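Local coordinates for protein putative polysaccharide deacetylase (Bdellovibrio bacteriovorus HD100, PDB 5JP6) that probably removes acetyl groups from peptidoglycan as a zinc-dependent carbohydrate esterase of family 4, in a predator that invades other bacteria, at residues A87-R98 with K110-F121. The protein carries 1 engineered substitution. Numbering follows the deposited sequence.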
loop_
_atom_site.group_PDB
_atom_site.type_symbol
_atom_site.label_atom_id
_atom_site.label_comp_id
_atom_site.label_asym_id
_atom_site.label_seq_id
_atom_site.Cartn_x
_atom_site.Cartn_y
_atom_site.Cartn_z
ATOM N N ALA A 87 -3.643 -14.684 16.538
ATOM C CA ALA A 87 -3.959 -13.297 16.216
ATOM C C ALA A 87 -2.982 -12.696 15.205
ATOM O O ALA A 87 -3.404 -11.935 14.314
ATOM C CB ALA A 87 -4.042 -12.443 17.467
ATOM N N GLN A 88 -1.683 -13.012 15.311
ATOM C CA GLN A 88 -0.711 -12.404 14.379
ATOM C C GLN A 88 -1.074 -12.859 12.933
ATOM O O GLN A 88 -1.000 -12.069 11.983
ATOM C CB GLN A 88 0.762 -12.732 14.712
ATOM C CG GLN A 88 1.762 -12.028 13.787
ATOM C CD GLN A 88 3.162 -12.121 14.268
ATOM O OE1 GLN A 88 3.498 -11.564 15.308
ATOM N NE2 GLN A 88 3.990 -12.836 13.525
ATOM N N ASP A 89 -1.407 -14.145 12.747
ATOM C CA ASP A 89 -1.797 -14.645 11.436
ATOM C C ASP A 89 -3.118 -14.077 10.931
ATOM O O ASP A 89 -3.285 -13.832 9.707
ATOM C CB ASP A 89 -1.866 -16.159 11.432
ATOM C CG ASP A 89 -0.513 -16.781 11.504
ATOM O OD1 ASP A 89 0.459 -16.161 10.985
ATOM O OD2 ASP A 89 -0.368 -17.842 12.149
ATOM N N LEU A 90 -4.027 -13.842 11.859
ATOM C CA LEU A 90 -5.305 -13.252 11.527
ATOM C C LEU A 90 -5.120 -11.856 10.852
ATOM O O LEU A 90 -5.933 -11.444 10.005
ATOM C CB LEU A 90 -6.196 -13.145 12.765
ATOM C CG LEU A 90 -7.613 -12.608 12.563
ATOM C CD1 LEU A 90 -8.407 -13.486 11.600
ATOM C CD2 LEU A 90 -8.299 -12.520 13.930
ATOM N N THR A 91 -4.032 -11.164 11.199
ATOM C CA THR A 91 -3.772 -9.855 10.585
ATOM C C THR A 91 -3.718 -9.913 9.057
ATOM O O THR A 91 -3.967 -8.914 8.392
ATOM C CB THR A 91 -2.529 -9.103 11.127
ATOM O OG1 THR A 91 -1.314 -9.764 10.755
ATOM C CG2 THR A 91 -2.633 -8.947 12.640
ATOM N N LEU A 92 -3.392 -11.077 8.500
ATOM C CA LEU A 92 -3.365 -11.243 7.047
ATOM C C LEU A 92 -4.748 -10.982 6.410
ATOM O O LEU A 92 -4.831 -10.607 5.251
ATOM C CB LEU A 92 -2.878 -12.652 6.699
ATOM C CG LEU A 92 -2.589 -12.944 5.244
ATOM C CD1 LEU A 92 -1.455 -12.085 4.692
ATOM C CD2 LEU A 92 -2.231 -14.415 5.093
ATOM N N PHE A 93 -5.809 -11.250 7.172
ATOM C CA PHE A 93 -7.186 -11.129 6.701
ATOM C C PHE A 93 -7.879 -9.868 7.194
ATOM O O PHE A 93 -9.054 -9.675 6.946
ATOM C CB PHE A 93 -7.971 -12.362 7.166
ATOM C CG PHE A 93 -7.538 -13.625 6.521
ATOM C CD1 PHE A 93 -8.082 -14.010 5.290
ATOM C CD2 PHE A 93 -6.576 -14.442 7.137
ATOM C CE1 PHE A 93 -7.663 -15.173 4.673
ATOM C CE2 PHE A 93 -6.182 -15.620 6.520
ATOM C CZ PHE A 93 -6.715 -15.971 5.284
ATOM N N GLU A 94 -7.162 -9.022 7.929
ATOM C CA GLU A 94 -7.779 -7.855 8.560
ATOM C C GLU A 94 -8.468 -6.963 7.541
ATOM O O GLU A 94 -9.587 -6.487 7.784
ATOM C CB GLU A 94 -6.737 -7.044 9.315
ATOM C CG GLU A 94 -7.260 -5.797 9.983
ATOM C CD GLU A 94 -6.265 -5.125 10.891
ATOM O OE1 GLU A 94 -5.077 -5.481 10.879
ATOM O OE2 GLU A 94 -6.738 -4.174 11.607
ATOM N N ASN A 95 -7.807 -6.683 6.416
ATOM C CA ASN A 95 -8.427 -5.758 5.466
ATOM C C ASN A 95 -9.728 -6.330 4.932
ATOM O O ASN A 95 -10.705 -5.612 4.756
ATOM C CB ASN A 95 -7.497 -5.446 4.306
ATOM C CG ASN A 95 -6.408 -4.501 4.687
ATOM O OD1 ASN A 95 -6.158 -4.255 5.867
ATOM N ND2 ASN A 95 -5.790 -3.908 3.681
ATOM N N GLU A 96 -9.753 -7.644 4.720
ATOM C CA GLU A 96 -10.986 -8.266 4.207
ATOM C C GLU A 96 -12.082 -8.236 5.272
ATOM O O GLU A 96 -13.247 -8.022 4.958
ATOM C CB GLU A 96 -10.730 -9.682 3.709
ATOM C CG GLU A 96 -9.827 -9.750 2.497
ATOM C CD GLU A 96 -10.266 -8.845 1.382
ATOM O OE1 GLU A 96 -11.480 -8.895 1.021
ATOM O OE2 GLU A 96 -9.390 -8.137 0.839
ATOM N N ILE A 97 -11.699 -8.416 6.545
ATOM C CA ILE A 97 -12.687 -8.396 7.608
ATOM C C ILE A 97 -13.283 -6.983 7.790
ATOM O O ILE A 97 -14.491 -6.827 8.072
ATOM C CB ILE A 97 -12.087 -8.905 8.927
ATOM C CG1 ILE A 97 -11.677 -10.373 8.793
ATOM C CG2 ILE A 97 -13.014 -8.678 10.108
ATOM C CD1 ILE A 97 -10.601 -10.813 9.771
ATOM N N ARG A 98 -12.443 -5.970 7.584
ATOM C CA ARG A 98 -12.885 -4.566 7.697
ATOM C C ARG A 98 -13.702 -4.096 6.479
ATOM O O ARG A 98 -14.490 -3.139 6.598
ATOM C CB ARG A 98 -11.697 -3.622 7.905
ATOM C CG ARG A 98 -11.009 -3.799 9.244
ATOM C CD ARG A 98 -9.939 -2.741 9.478
ATOM N NE ARG A 98 -9.209 -2.978 10.696
ATOM C CZ ARG A 98 -9.656 -2.712 11.925
ATOM N NH1 ARG A 98 -10.822 -2.083 12.100
ATOM N NH2 ARG A 98 -8.981 -3.121 12.972
ATOM N N LYS A 110 -17.363 -10.525 13.178
ATOM C CA LYS A 110 -16.496 -9.389 12.860
ATOM C C LYS A 110 -15.901 -8.715 14.116
ATOM O O LYS A 110 -14.684 -8.481 14.199
ATOM C CB LYS A 110 -17.274 -8.366 12.036
ATOM C CG LYS A 110 -16.417 -7.224 11.527
ATOM C CD LYS A 110 -17.245 -6.215 10.787
ATOM C CE LYS A 110 -16.419 -4.985 10.426
ATOM N NZ LYS A 110 -17.213 -3.940 9.748
ATOM N N GLU A 111 -16.764 -8.425 15.090
ATOM C CA GLU A 111 -16.323 -7.712 16.300
ATOM C C GLU A 111 -15.251 -8.524 17.040
ATOM O O GLU A 111 -14.230 -7.982 17.497
ATOM C CB GLU A 111 -17.517 -7.410 17.194
ATOM C CG GLU A 111 -17.170 -6.548 18.395
ATOM C CD GLU A 111 -18.362 -6.237 19.296
ATOM O OE1 GLU A 111 -19.463 -6.783 19.062
ATOM O OE2 GLU A 111 -18.184 -5.443 20.247
ATOM N N GLU A 112 -15.447 -9.833 17.116
ATOM C CA GLU A 112 -14.532 -10.691 17.845
ATOM C C GLU A 112 -13.186 -10.768 17.127
ATOM O O GLU A 112 -12.130 -10.739 17.748
ATOM C CB GLU A 112 -15.123 -12.106 17.994
ATOM C CG GLU A 112 -16.325 -12.197 18.925
ATOM C CD GLU A 112 -17.671 -11.643 18.371
ATOM O OE1 GLU A 112 -17.862 -11.391 17.135
ATOM O OE2 GLU A 112 -18.596 -11.471 19.220
ATOM N N LEU A 113 -13.231 -10.910 15.802
ATOM C CA LEU A 113 -11.997 -10.964 15.015
ATOM C C LEU A 113 -11.225 -9.657 15.119
ATOM O O LEU A 113 -10.006 -9.659 15.308
ATOM C CB LEU A 113 -12.284 -11.296 13.540
ATOM C CG LEU A 113 -12.859 -12.723 13.308
ATOM C CD1 LEU A 113 -13.230 -12.906 11.824
ATOM C CD2 LEU A 113 -11.878 -13.813 13.741
ATOM N N LEU A 114 -11.932 -8.540 15.016
ATOM C CA LEU A 114 -11.243 -7.271 15.041
ATOM C C LEU A 114 -10.699 -7.008 16.466
ATOM O O LEU A 114 -9.647 -6.388 16.612
ATOM C CB LEU A 114 -12.085 -6.119 14.494
ATOM C CG LEU A 114 -12.405 -6.213 12.994
ATOM C CD1 LEU A 114 -13.233 -4.996 12.585
ATOM C CD2 LEU A 114 -11.117 -6.334 12.166
ATOM N N ALA A 115 -11.379 -7.508 17.519
ATOM C CA ALA A 115 -10.849 -7.374 18.874
ATOM C C ALA A 115 -9.494 -8.141 18.978
ATOM O O ALA A 115 -8.556 -7.676 19.618
ATOM C CB ALA A 115 -11.873 -7.861 19.918
ATOM N N GLN A 116 -9.401 -9.328 18.364
ATOM C CA GLN A 116 -8.169 -10.149 18.393
ATOM C C GLN A 116 -7.050 -9.396 17.687
ATOM O O GLN A 116 -5.939 -9.315 18.194
ATOM C CB GLN A 116 -8.367 -11.540 17.726
ATOM C CG GLN A 116 -9.105 -12.560 18.555
ATOM C CD GLN A 116 -8.278 -12.992 19.742
ATOM O OE1 GLN A 116 -8.625 -12.689 20.892
ATOM N NE2 GLN A 116 -7.125 -13.654 19.476
ATOM N N VAL A 117 -7.352 -8.822 16.517
ATOM C CA VAL A 117 -6.339 -8.090 15.773
ATOM C C VAL A 117 -5.907 -6.822 16.502
ATOM O O VAL A 117 -4.704 -6.520 16.609
ATOM C CB VAL A 117 -6.830 -7.817 14.317
ATOM C CG1 VAL A 117 -5.989 -6.808 13.645
ATOM C CG2 VAL A 117 -6.878 -9.147 13.559
ATOM N N ASP A 118 -6.878 -6.088 17.040
ATOM C CA ASP A 118 -6.559 -4.881 17.758
ATOM C C ASP A 118 -5.721 -5.152 19.014
ATOM O O ASP A 118 -4.801 -4.397 19.336
ATOM C CB ASP A 118 -7.821 -4.101 18.099
ATOM C CG ASP A 118 -8.517 -3.508 16.882
ATOM O OD1 ASP A 118 -7.961 -3.521 15.759
ATOM O OD2 ASP A 118 -9.675 -3.024 17.049
ATOM N N GLU A 119 -6.022 -6.235 19.713
ATOM C CA GLU A 119 -5.258 -6.640 20.905
ATOM C C GLU A 119 -3.820 -7.030 20.514
ATOM O O GLU A 119 -2.847 -6.675 21.192
ATOM C CB GLU A 119 -5.952 -7.811 21.615
ATOM C CG GLU A 119 -5.162 -8.335 22.783
ATOM C CD GLU A 119 -5.900 -9.440 23.527
ATOM O OE1 GLU A 119 -6.640 -10.236 22.905
ATOM O OE2 GLU A 119 -5.730 -9.520 24.739
ATOM N N HIS A 120 -3.683 -7.678 19.351
ATOM C CA HIS A 120 -2.347 -8.017 18.832
ATOM C C HIS A 120 -1.540 -6.728 18.618
ATOM O O HIS A 120 -0.406 -6.613 19.088
ATOM C CB HIS A 120 -2.446 -8.802 17.528
ATOM C CG HIS A 120 -1.164 -8.853 16.766
ATOM N ND1 HIS A 120 -0.155 -9.743 17.054
ATOM C CD2 HIS A 120 -0.715 -8.100 15.740
ATOM C CE1 HIS A 120 0.859 -9.544 16.233
ATOM N NE2 HIS A 120 0.537 -8.558 15.422
ATOM N N PHE A 121 -2.121 -5.741 17.928
ATOM C CA PHE A 121 -1.372 -4.464 17.690
ATOM C C PHE A 121 -1.158 -3.692 18.979
ATOM O O PHE A 121 -0.146 -3.044 19.088
ATOM C CB PHE A 121 -1.990 -3.629 16.593
ATOM C CG PHE A 121 -1.717 -4.191 15.202
ATOM C CD1 PHE A 121 -0.451 -4.224 14.608
ATOM C CD2 PHE A 121 -2.777 -4.737 14.523
ATOM C CE1 PHE A 121 -0.296 -4.724 13.333
ATOM C CE2 PHE A 121 -2.625 -5.229 13.267
ATOM C CZ PHE A 121 -1.377 -5.250 12.683
HETATM O O HOH W 1 -11.278 -2.135 15.106
HETATM O O HOH W 2 -15.309 -2.147 8.905
#
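Val117 wedges its two methyls between Leu90 and Glu94, at the heart of a small helical bundle in which helix 110-126 packs back across the short helices 87-90 and 94-98. The bundle belongs to the helical N-terminal region of this deacetylase, away from the zinc site, and the axes of 94-98 and 110-121 run roughly antiparallel, their directions 144° apart. Beta-branched valine suits the wedge: CG2 meets Leu90 CG at 3.7 Å, while CG1 lies against the Glu94 carboxylate, whose OE1 also meets the edge of the Phe121 ring. Leu90 crosses Leu113 and Val117 at about right angles, its CD2 methyl packing on Leu113 CD2 and against that residue's carbonyl O. Farther along, forked Ile97 fills two hollows, CD1 against Leu113 CD1 and CG2 against Leu114 CD2 at 3.7 Å.

At the other end small Ala87 lets the backbones close to 5.7 Å between its CA and that of Gln116. The flat His120 ring receives Gln88 CA over one face, a CH-pi contact 4.0 Å from the centroid, and its NE2 is hydrogen-bonded to Arg340. Thr91 pushes CG2 toward the rings of His120 and Phe121; with chi1 at 68° its OG1 turns back and donates a hydrogen bond to Gln88 O, leaving the methyl to the rings.

Long, flat-ended Arg98 lays its guanidinium over Leu114 CD2. Its NE and NH2 both grip Glu94 OE2 in the guanidinium plane, and NH2 also salt-bridges Asp118 OD1 at 3.0 Å. Arg339 of helix 339-354 pairs with both carboxylates, probably easing their mutual repulsion and tying the bundle to the deacetylase domain. A water completes the link, accepting from Arg98 NH1 and donating to Asp118 OD2 at 2.7 Å.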